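Local coordinates for protein D-aminopeptidase (Burkholderia sp. LK4, PDB 5TZB) that probably cleaves N-terminal beta-amino acid residues from peptides, as an Ntn-hydrolase-fold beta-aminopeptidase of peptidase family S58, at residues L228-V242 / L369-W383. Residues are numbered along the deposited sequence; the frame is centred on the assembly and turned at random.
Sequences LRVAGYPVGEVLRHV and LGQARLLDALREVGW
Val235 and Ala377 bring the two backbones closest, their CA atoms 5.6 Å apart, where the 3-10 turn 235-237 lies against the middle of helix 371-380. Ala377 CB is pressed to 3.3 Å from Val235 CG2, tight for two methyls, and Val238 CG2 and Leu239 CD2 close round the same Ala377 methyl. Val235 CG2 also meets Leu374 CD1, which extends on to Val230 CG2. The helix ends in a Schellman motif with Gly382 at C-prime, Trp383 N returning to Leu378 O, which delivers Trp383 to Tyr233. Trp383 CB sits over the centre of the phenol ring, 3.6 Å from the centroid (CH-pi); with CG anti to the backbone N (chi1 171°), the indole turns its edge to the same face in a T-shaped pair, planes at 83°. Tyr233 OH bonds to Val381 O of the second subunit, placing the contact at a subunit interface. At the other end, both Val242 methyls lie over one face of the Arg373 guanidinium at its NH1 end, CG1 and CG2 each 3.4 Å from NH1. Arg373 grips Leu369 O side-on through NE (2.9 Å) and NH2, and NH1 forms a salt bridge with Glu367. One water bridges Val238 O and Glu380 OE2.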
ATOM      1  N   LEU C 228       5.055  27.643 -11.050  1.00 23.48           N
ATOM      2  CA  LEU C 228       5.261  27.153 -12.420  1.00 24.49           C
ATOM      3  C   LEU C 228       6.746  27.128 -12.824  1.00 25.78           C
ATOM      4  O   LEU C 228       7.452  28.130 -12.675  1.00 25.09           O
ATOM      5  CB  LEU C 228       4.483  28.011 -13.420  1.00 23.83           C
ATOM      6  CG  LEU C 228       4.657  27.645 -14.899  1.00 23.22           C
ATOM      7  CD1 LEU C 228       4.215  26.208 -15.217  1.00 21.67           C
ATOM      8  CD2 LEU C 228       3.969  28.666 -15.810  1.00 23.58           C
ATOM      9  N   ARG C 229       7.220  25.979 -13.307  1.00 26.22           N
ATOM     10  CA  ARG C 229       8.581  25.876 -13.828  0.53 27.59           C
ATOM     11  C   ARG C 229       8.573  25.166 -15.183  1.00 27.06           C
ATOM     12  O   ARG C 229       7.910  24.147 -15.358  1.00 27.82           O
ATOM     13  CB  ARG C 229       9.509  25.144 -12.841  0.53 27.94           C
ATOM     14  CG  ARG C 229       9.504  25.701 -11.412  0.53 29.01           C
ATOM     15  CD  ARG C 229      10.814  25.426 -10.649  0.53 29.50           C
ATOM     16  NE  ARG C 229      11.287  24.052 -10.813  0.53 29.35           N
ATOM     17  CZ  ARG C 229      12.215  23.468 -10.052  0.53 29.30           C
ATOM     18  NH1 ARG C 229      12.766  24.120  -9.039  0.53 29.87           N
ATOM     19  NH2 ARG C 229      12.581  22.219 -10.302  0.53 28.90           N
ATOM     20  N   VAL C 230       9.301  25.726 -16.147  1.00 25.82           N
ATOM     21  CA  VAL C 230       9.349  25.191 -17.508  1.00 24.61           C
ATOM     22  C   VAL C 230      10.781  24.858 -17.895  1.00 23.86           C
ATOM     23  O   VAL C 230      11.633  25.754 -17.959  1.00 23.05           O
ATOM     24  CB  VAL C 230       8.759  26.189 -18.538  1.00 29.79           C
ATOM     25  CG1 VAL C 230       8.928  25.661 -19.961  1.00 30.06           C
ATOM     26  CG2 VAL C 230       7.300  26.449 -18.242  1.00 29.01           C
ATOM     27  N   ALA C 231      11.028  23.581 -18.172  1.00 23.37           N
ATOM     28  CA  ALA C 231      12.379  23.055 -18.389  1.00 24.29           C
ATOM     29  C   ALA C 231      13.263  23.415 -17.200  1.00 25.34           C
ATOM     30  O   ALA C 231      14.454  23.693 -17.363  1.00 25.96           O
ATOM     31  CB  ALA C 231      12.983  23.575 -19.680  1.00 23.34           C
ATOM     32  N   GLY C 232      12.647  23.461 -16.022  1.00 25.01           N
ATOM     33  CA  GLY C 232      13.335  23.767 -14.782  1.00 25.49           C
ATOM     34  C   GLY C 232      13.370  25.231 -14.376  1.00 26.48           C
ATOM     35  O   GLY C 232      13.557  25.533 -13.198  1.00 25.81           O
ATOM     36  N   TYR C 233      13.180  26.141 -15.333  1.00 27.43           N
ATOM     37  CA  TYR C 233      13.329  27.581 -15.076  1.00 27.25           C
ATOM     38  C   TYR C 233      12.122  28.187 -14.372  1.00 27.22           C
ATOM     39  O   TYR C 233      10.986  27.902 -14.739  1.00 27.95           O
ATOM     40  CB  TYR C 233      13.604  28.320 -16.388  1.00 28.07           C
ATOM     41  CG  TYR C 233      14.980  28.021 -16.944  1.00 27.83           C
ATOM     42  CD1 TYR C 233      16.036  28.898 -16.733  1.00 27.92           C
ATOM     43  CD2 TYR C 233      15.227  26.857 -17.662  1.00 27.26           C
ATOM     44  CE1 TYR C 233      17.306  28.629 -17.231  1.00 27.13           C
ATOM     45  CE2 TYR C 233      16.492  26.579 -18.155  1.00 27.28           C
ATOM     46  CZ  TYR C 233      17.525  27.477 -17.935  1.00 26.93           C
ATOM     47  OH  TYR C 233      18.785  27.213 -18.416  1.00 27.30           O
ATOM     48  N   PRO C 234      12.369  29.036 -13.356  1.00 26.70           N
ATOM     49  CA  PRO C 234      11.312  29.534 -12.459  1.00 26.67           C
ATOM     50  C   PRO C 234      10.450  30.603 -13.109  1.00 27.19           C
ATOM     51  O   PRO C 234      10.361  31.735 -12.638  1.00 27.89           O
ATOM     52  CB  PRO C 234      12.102  30.094 -11.281  1.00 25.88           C
ATOM     53  CG  PRO C 234      13.374  30.556 -11.892  1.00 25.71           C
ATOM     54  CD  PRO C 234      13.692  29.583 -12.995  1.00 26.21           C
ATOM     55  N   VAL C 235       9.794  30.210 -14.188  1.00 26.93           N
ATOM     56  CA  VAL C 235       9.033  31.130 -15.014  1.00 27.32           C
ATOM     57  C   VAL C 235       7.817  31.694 -14.268  1.00 26.77           C
ATOM     58  O   VAL C 235       7.432  32.853 -14.465  1.00 26.01           O
ATOM     59  CB  VAL C 235       8.610  30.405 -16.329  1.00 28.64           C
ATOM     60  CG1 VAL C 235       7.809  29.172 -16.024  1.00 26.98           C
ATOM     61  CG2 VAL C 235       7.837  31.278 -17.210  1.00 29.99           C
ATOM     62  N   GLY C 236       7.250  30.899 -13.361  1.00 26.72           N
ATOM     63  CA  GLY C 236       6.117  31.334 -12.562  1.00 25.69           C
ATOM     64  C   GLY C 236       6.384  32.577 -11.719  1.00 26.61           C
ATOM     65  O   GLY C 236       5.479  33.387 -11.481  1.00 24.67           O
ATOM     66  N   GLU C 237       7.623  32.721 -11.257  1.00 27.99           N
ATOM     67  CA  GLU C 237       7.989  33.826 -10.379  1.00 29.61           C
ATOM     68  C   GLU C 237       7.935  35.178 -11.092  1.00 31.21           C
ATOM     69  O   GLU C 237       7.736  36.209 -10.454  1.00 31.71           O
ATOM     70  CB  GLU C 237       9.385  33.596  -9.802  1.00 30.53           C
ATOM     71  CG  GLU C 237       9.471  32.386  -8.874  1.00 31.41           C
ATOM     72  CD  GLU C 237      10.853  32.198  -8.256  1.00 33.09           C
ATOM     73  OE1 GLU C 237      11.721  33.084  -8.424  1.00 34.45           O
ATOM     74  OE2 GLU C 237      11.062  31.175  -7.576  1.00 33.43           O
ATOM     75  N   VAL C 238       8.088  35.176 -12.412  1.00 31.56           N
ATOM     76  CA  VAL C 238       7.997  36.427 -13.167  1.00 34.17           C
ATOM     77  C   VAL C 238       6.678  36.511 -13.950  1.00 34.60           C
ATOM     78  O   VAL C 238       6.559  37.290 -14.902  1.00 35.47           O
ATOM     79  CB  VAL C 238       9.188  36.600 -14.155  1.00 25.09           C
ATOM     80  CG1 VAL C 238      10.504  36.652 -13.395  1.00 25.43           C
ATOM     81  CG2 VAL C 238       9.211  35.479 -15.170  1.00 23.75           C
ATOM     82  N   LEU C 239       5.692  35.710 -13.543  1.00 33.33           N
ATOM     83  CA  LEU C 239       4.383  35.730 -14.191  1.00 32.80           C
ATOM     84  C   LEU C 239       3.255  35.982 -13.192  1.00 32.30           C
ATOM     85  O   LEU C 239       2.084  35.752 -13.495  1.00 31.03           O
ATOM     86  CB  LEU C 239       4.138  34.410 -14.936  1.00 32.15           C
ATOM     87  CG  LEU C 239       4.928  34.130 -16.218  1.00 32.55           C
ATOM     88  CD1 LEU C 239       4.604  32.745 -16.733  1.00 32.21           C
ATOM     89  CD2 LEU C 239       4.641  35.174 -17.299  1.00 33.87           C
ATOM     90  N   ARG C 240       3.603  36.435 -11.992  1.00 33.63           N
ATOM     91  CA  ARG C 240       2.587  36.706 -10.983  1.00 35.16           C
ATOM     92  C   ARG C 240       1.630  37.837 -11.348  1.00 35.11           C
ATOM     93  O   ARG C 240       0.502  37.860 -10.866  1.00 35.37           O
ATOM     94  CB  ARG C 240       3.218  36.991  -9.618  1.00 37.33           C
ATOM     95  CG  ARG C 240       4.003  35.824  -9.041  1.00 39.16           C
ATOM     96  CD  ARG C 240       4.487  36.165  -7.646  1.00 41.70           C
ATOM     97  NE  ARG C 240       5.931  36.347  -7.601  1.00 44.16           N
ATOM     98  CZ  ARG C 240       6.740  35.675  -6.788  1.00 45.24           C
ATOM     99  NH1 ARG C 240       6.243  34.795  -5.925  1.00 44.47           N
ATOM    100  NH2 ARG C 240       8.047  35.906  -6.821  1.00 46.41           N
ATOM    101  N   HIS C 241       2.065  38.761 -12.198  1.00 34.59           N
ATOM    102  CA  HIS C 241       1.266  39.954 -12.506  1.00 36.02           C
ATOM    103  C   HIS C 241       0.018  39.646 -13.344  1.00 36.05           C
ATOM    104  O   HIS C 241      -0.961  40.394 -13.313  1.00 37.04           O
ATOM    105  CB  HIS C 241       2.136  40.982 -13.245  1.00 36.69           C
ATOM    106  CG  HIS C 241       2.710  40.459 -14.524  1.00 37.47           C
ATOM    107  ND1 HIS C 241       3.798  39.610 -14.557  1.00 38.00           N
ATOM    108  CD2 HIS C 241       2.343  40.653 -15.813  1.00 37.93           C
ATOM    109  CE1 HIS C 241       4.073  39.299 -15.813  1.00 38.09           C
ATOM    110  NE2 HIS C 241       3.205  39.919 -16.595  1.00 38.47           N
ATOM    111  N   VAL C 242       0.062  38.563 -14.106  1.00 34.47           N
ATOM    112  CA  VAL C 242      -1.048  38.199 -14.980  1.00 34.18           C
ATOM    113  C   VAL C 242      -2.285  37.846 -14.141  1.00 32.83           C
ATOM    114  O   VAL C 242      -2.169  37.176 -13.110  1.00 32.32           O
ATOM    115  CB  VAL C 242      -0.665  37.019 -15.917  1.00 29.21           C
ATOM    116  CG1 VAL C 242      -1.814  36.661 -16.834  1.00 29.06           C
ATOM    117  CG2 VAL C 242       0.540  37.393 -16.763  1.00 30.00           C
ATOM    118  N   LEU C 369      -1.716  30.794 -21.076  1.00 27.94           N
ATOM    119  CA  LEU C 369      -0.357  31.211 -20.744  1.00 28.23           C
ATOM    120  C   LEU C 369       0.225  32.136 -21.827  1.00 30.80           C
ATOM    121  O   LEU C 369       0.763  33.204 -21.530  1.00 30.96           O
ATOM    122  CB  LEU C 369       0.523  29.982 -20.550  1.00 26.43           C
ATOM    123  CG  LEU C 369       2.030  30.179 -20.394  1.00 26.11           C
ATOM    124  CD1 LEU C 369       2.375  31.095 -19.226  1.00 25.76           C
ATOM    125  CD2 LEU C 369       2.680  28.816 -20.245  1.00 25.45           C
ATOM    126  N   GLY C 370       0.072  31.748 -23.087  1.00 31.92           N
ATOM    127  CA  GLY C 370       0.565  32.572 -24.173  1.00 33.91           C
ATOM    128  C   GLY C 370       1.977  32.191 -24.583  1.00 35.19           C
ATOM    129  O   GLY C 370       2.922  32.238 -23.794  1.00 35.04           O
ATOM    130  N   GLN C 371       2.109  31.812 -25.842  1.00 36.41           N
ATOM    131  CA  GLN C 371       3.382  31.388 -26.394  1.00 37.63           C
ATOM    132  C   GLN C 371       4.476  32.470 -26.250  1.00 36.03           C
ATOM    133  O   GLN C 371       5.574  32.196 -25.752  1.00 34.11           O
ATOM    134  CB  GLN C 371       3.166  30.993 -27.850  1.00 41.31           C
ATOM    135  CG  GLN C 371       4.320  31.252 -28.765  1.00 44.86           C
ATOM    136  CD  GLN C 371       3.903  31.153 -30.214  1.00 48.59           C
ATOM    137  OE1 GLN C 371       2.858  30.576 -30.527  1.00 50.27           O
ATOM    138  NE2 GLN C 371       4.689  31.751 -31.106  1.00 49.60           N
ATOM    139  N   ALA C 372       4.174  33.700 -26.657  1.00 36.26           N
ATOM    140  CA  ALA C 372       5.154  34.778 -26.598  1.00 36.12           C
ATOM    141  C   ALA C 372       5.474  35.151 -25.156  1.00 35.13           C
ATOM    142  O   ALA C 372       6.620  35.471 -24.819  1.00 34.49           O
ATOM    143  CB  ALA C 372       4.651  35.998 -27.368  1.00 38.27           C
ATOM    144  N   ARG C 373       4.447  35.136 -24.312  1.00 34.19           N
ATOM    145  CA  ARG C 373       4.603  35.496 -22.910  1.00 33.13           C
ATOM    146  C   ARG C 373       5.479  34.462 -22.180  1.00 31.38           C
ATOM    147  O   ARG C 373       6.247  34.813 -21.272  1.00 30.45           O
ATOM    148  CB  ARG C 373       3.230  35.641 -22.253  1.00 33.35           C
ATOM    149  CG  ARG C 373       3.270  36.176 -20.839  1.00 33.91           C
ATOM    150  CD  ARG C 373       1.946  36.827 -20.461  1.00 35.00           C
ATOM    151  NE  ARG C 373       0.822  35.901 -20.590  1.00 35.80           N
ATOM    152  CZ  ARG C 373      -0.447  36.220 -20.343  1.00 37.13           C
ATOM    153  NH1 ARG C 373      -0.760  37.443 -19.930  1.00 39.02           N
ATOM    154  NH2 ARG C 373      -1.402  35.311 -20.484  1.00 36.83           N
ATOM    155  N   LEU C 374       5.337  33.190 -22.561  1.00 29.53           N
ATOM    156  CA  LEU C 374       6.175  32.122 -22.020  1.00 28.65           C
ATOM    157  C   LEU C 374       7.632  32.300 -22.464  1.00 29.17           C
ATOM    158  O   LEU C 374       8.557  32.221 -21.654  1.00 28.89           O
ATOM    159  CB  LEU C 374       5.665  30.748 -22.473  1.00 27.70           C
ATOM    160  CG  LEU C 374       6.513  29.524 -22.109  1.00 26.14           C
ATOM    161  CD1 LEU C 374       6.705  29.396 -20.600  1.00 25.18           C
ATOM    162  CD2 LEU C 374       5.919  28.250 -22.687  1.00 25.30           C
ATOM    163  N   LEU C 375       7.829  32.547 -23.753  1.00 29.97           N
ATOM    164  CA  LEU C 375       9.176  32.765 -24.273  1.00 30.16           C
ATOM    165  C   LEU C 375       9.824  33.969 -23.583  1.00 30.23           C
ATOM    166  O   LEU C 375      11.003  33.901 -23.221  1.00 30.08           O
ATOM    167  CB  LEU C 375       9.155  32.942 -25.795  1.00 30.52           C
ATOM    168  CG  LEU C 375       8.916  31.670 -26.621  1.00 29.73           C
ATOM    169  CD1 LEU C 375       8.661  32.015 -28.071  1.00 29.77           C
ATOM    170  CD2 LEU C 375      10.115  30.717 -26.518  1.00 28.50           C
ATOM    171  N   ASP C 376       9.054  35.041 -23.355  1.00 30.15           N
ATOM    172  CA  ASP C 376       9.585  36.215 -22.648  1.00 30.97           C
ATOM    173  C   ASP C 376       9.981  35.922 -21.216  1.00 29.57           C
ATOM    174  O   ASP C 376      10.995  36.420 -20.720  1.00 28.64           O
ATOM    175  CB  ASP C 376       8.581  37.374 -22.630  1.00 33.09           C
ATOM    176  CG  ASP C 376       8.465  38.066 -23.966  1.00 35.69           C
ATOM    177  OD1 ASP C 376       9.364  37.880 -24.810  1.00 35.25           O
ATOM    178  OD2 ASP C 376       7.485  38.820 -24.156  1.00 38.18           O
ATOM    179  N   ALA C 377       9.127  35.184 -20.524  1.00 28.53           N
ATOM    180  CA  ALA C 377       9.393  34.853 -19.140  1.00 27.58           C
ATOM    181  C   ALA C 377      10.610  33.931 -19.042  1.00 26.98           C
ATOM    182  O   ALA C 377      11.421  34.075 -18.136  1.00 28.18           O
ATOM    183  CB  ALA C 377       8.171  34.242 -18.506  1.00 27.02           C
ATOM    184  N   LEU C 378      10.735  32.985 -19.968  1.00 27.05           N
ATOM    185  CA  LEU C 378      11.902  32.099 -20.004  1.00 28.27           C
ATOM    186  C   LEU C 378      13.201  32.905 -20.166  1.00 31.11           C
ATOM    187  O   LEU C 378      14.198  32.652 -19.474  1.00 30.77           O
ATOM    188  CB  LEU C 378      11.773  31.075 -21.133  1.00 27.75           C
ATOM    189  CG  LEU C 378      10.911  29.864 -20.760  1.00 26.89           C
ATOM    190  CD1 LEU C 378      10.535  29.092 -21.987  1.00 26.97           C
ATOM    191  CD2 LEU C 378      11.637  28.983 -19.763  1.00 25.69           C
ATOM    192  N   ARG C 379      13.182  33.882 -21.075  1.00 32.40           N
ATOM    193  CA  ARG C 379      14.364  34.704 -21.296  1.00 32.77           C
ATOM    194  C   ARG C 379      14.721  35.509 -20.065  1.00 31.72           C
ATOM    195  O   ARG C 379      15.886  35.562 -19.683  1.00 31.73           O
ATOM    196  CB  ARG C 379      14.143  35.666 -22.466  1.00 34.13           C
ATOM    197  CG  ARG C 379      15.233  36.728 -22.588  1.00 35.22           C
ATOM    198  CD  ARG C 379      14.886  37.756 -23.653  1.00 37.68           C
ATOM    199  NE  ARG C 379      15.977  38.694 -23.925  1.00 38.79           N
ATOM    200  CZ  ARG C 379      16.855  38.548 -24.913  1.00 39.65           C
ATOM    201  NH1 ARG C 379      17.815  39.449 -25.097  1.00 39.36           N
ATOM    202  NH2 ARG C 379      16.776  37.494 -25.716  1.00 40.50           N
ATOM    203  N   GLU C 380      13.703  36.041 -19.398  1.00 31.64           N
ATOM    204  CA  GLU C 380      13.873  36.883 -18.216  1.00 33.37           C
ATOM    205  C   GLU C 380      14.589  36.179 -17.071  1.00 33.79           C
ATOM    206  O   GLU C 380      15.291  36.833 -16.288  1.00 34.62           O
ATOM    207  CB  GLU C 380      12.501  37.385 -17.734  1.00 34.01           C
ATOM    208  CG  GLU C 380      12.522  38.307 -16.512  1.00 34.93           C
ATOM    209  CD  GLU C 380      11.163  38.943 -16.233  1.00 35.69           C
ATOM    210  OE1 GLU C 380      10.258  38.825 -17.090  1.00 36.00           O
ATOM    211  OE2 GLU C 380      10.988  39.546 -15.150  1.00 35.81           O
ATOM    212  N   VAL C 381      14.408  34.865 -16.965  1.00 33.13           N
ATOM    213  CA  VAL C 381      15.065  34.089 -15.912  1.00 33.06           C
ATOM    214  C   VAL C 381      16.253  33.273 -16.430  1.00 32.87           C
ATOM    215  O   VAL C 381      16.697  32.329 -15.773  1.00 33.18           O
ATOM    216  CB  VAL C 381      14.082  33.117 -15.207  1.00 27.04           C
ATOM    217  CG1 VAL C 381      13.056  33.887 -14.407  1.00 26.97           C
ATOM    218  CG2 VAL C 381      13.404  32.213 -16.218  1.00 27.49           C
ATOM    219  N   GLY C 382      16.751  33.624 -17.610  1.00 33.04           N
ATOM    220  CA  GLY C 382      18.043  33.139 -18.072  1.00 32.87           C
ATOM    221  C   GLY C 382      18.047  31.997 -19.067  1.00 32.70           C
ATOM    222  O   GLY C 382      19.113  31.570 -19.513  1.00 32.93           O
ATOM    223  N   TRP C 383      16.870  31.493 -19.423  1.00 32.25           N
ATOM    224  CA  TRP C 383      16.799  30.405 -20.399  1.00 31.80           C
ATOM    225  C   TRP C 383      17.054  30.920 -21.808  1.00 33.80           C
ATOM    226  O   TRP C 383      16.648  32.025 -22.154  1.00 34.01           O
ATOM    227  CB  TRP C 383      15.435  29.721 -20.357  1.00 30.29           C
ATOM    228  CG  TRP C 383      15.209  28.728 -21.470  1.00 30.04           C
ATOM    229  CD1 TRP C 383      15.429  27.385 -21.427  1.00 29.17           C
ATOM    230  CD2 TRP C 383      14.719  29.013 -22.788  1.00 31.21           C
ATOM    231  NE1 TRP C 383      15.104  26.807 -22.637  1.00 29.82           N
ATOM    232  CE2 TRP C 383      14.664  27.790 -23.488  1.00 31.05           C
ATOM    233  CE3 TRP C 383      14.315  30.183 -23.443  1.00 32.21           C
ATOM    234  CZ2 TRP C 383      14.227  27.704 -24.808  1.00 31.68           C
ATOM    235  CZ3 TRP C 383      13.883  30.095 -24.754  1.00 32.98           C
ATOM    236  CH2 TRP C 383      13.840  28.863 -25.420  1.00 32.36           C
TER
HETATM  237  O   HOH W   1       7.785  40.169 -14.964  1.00 53.56           O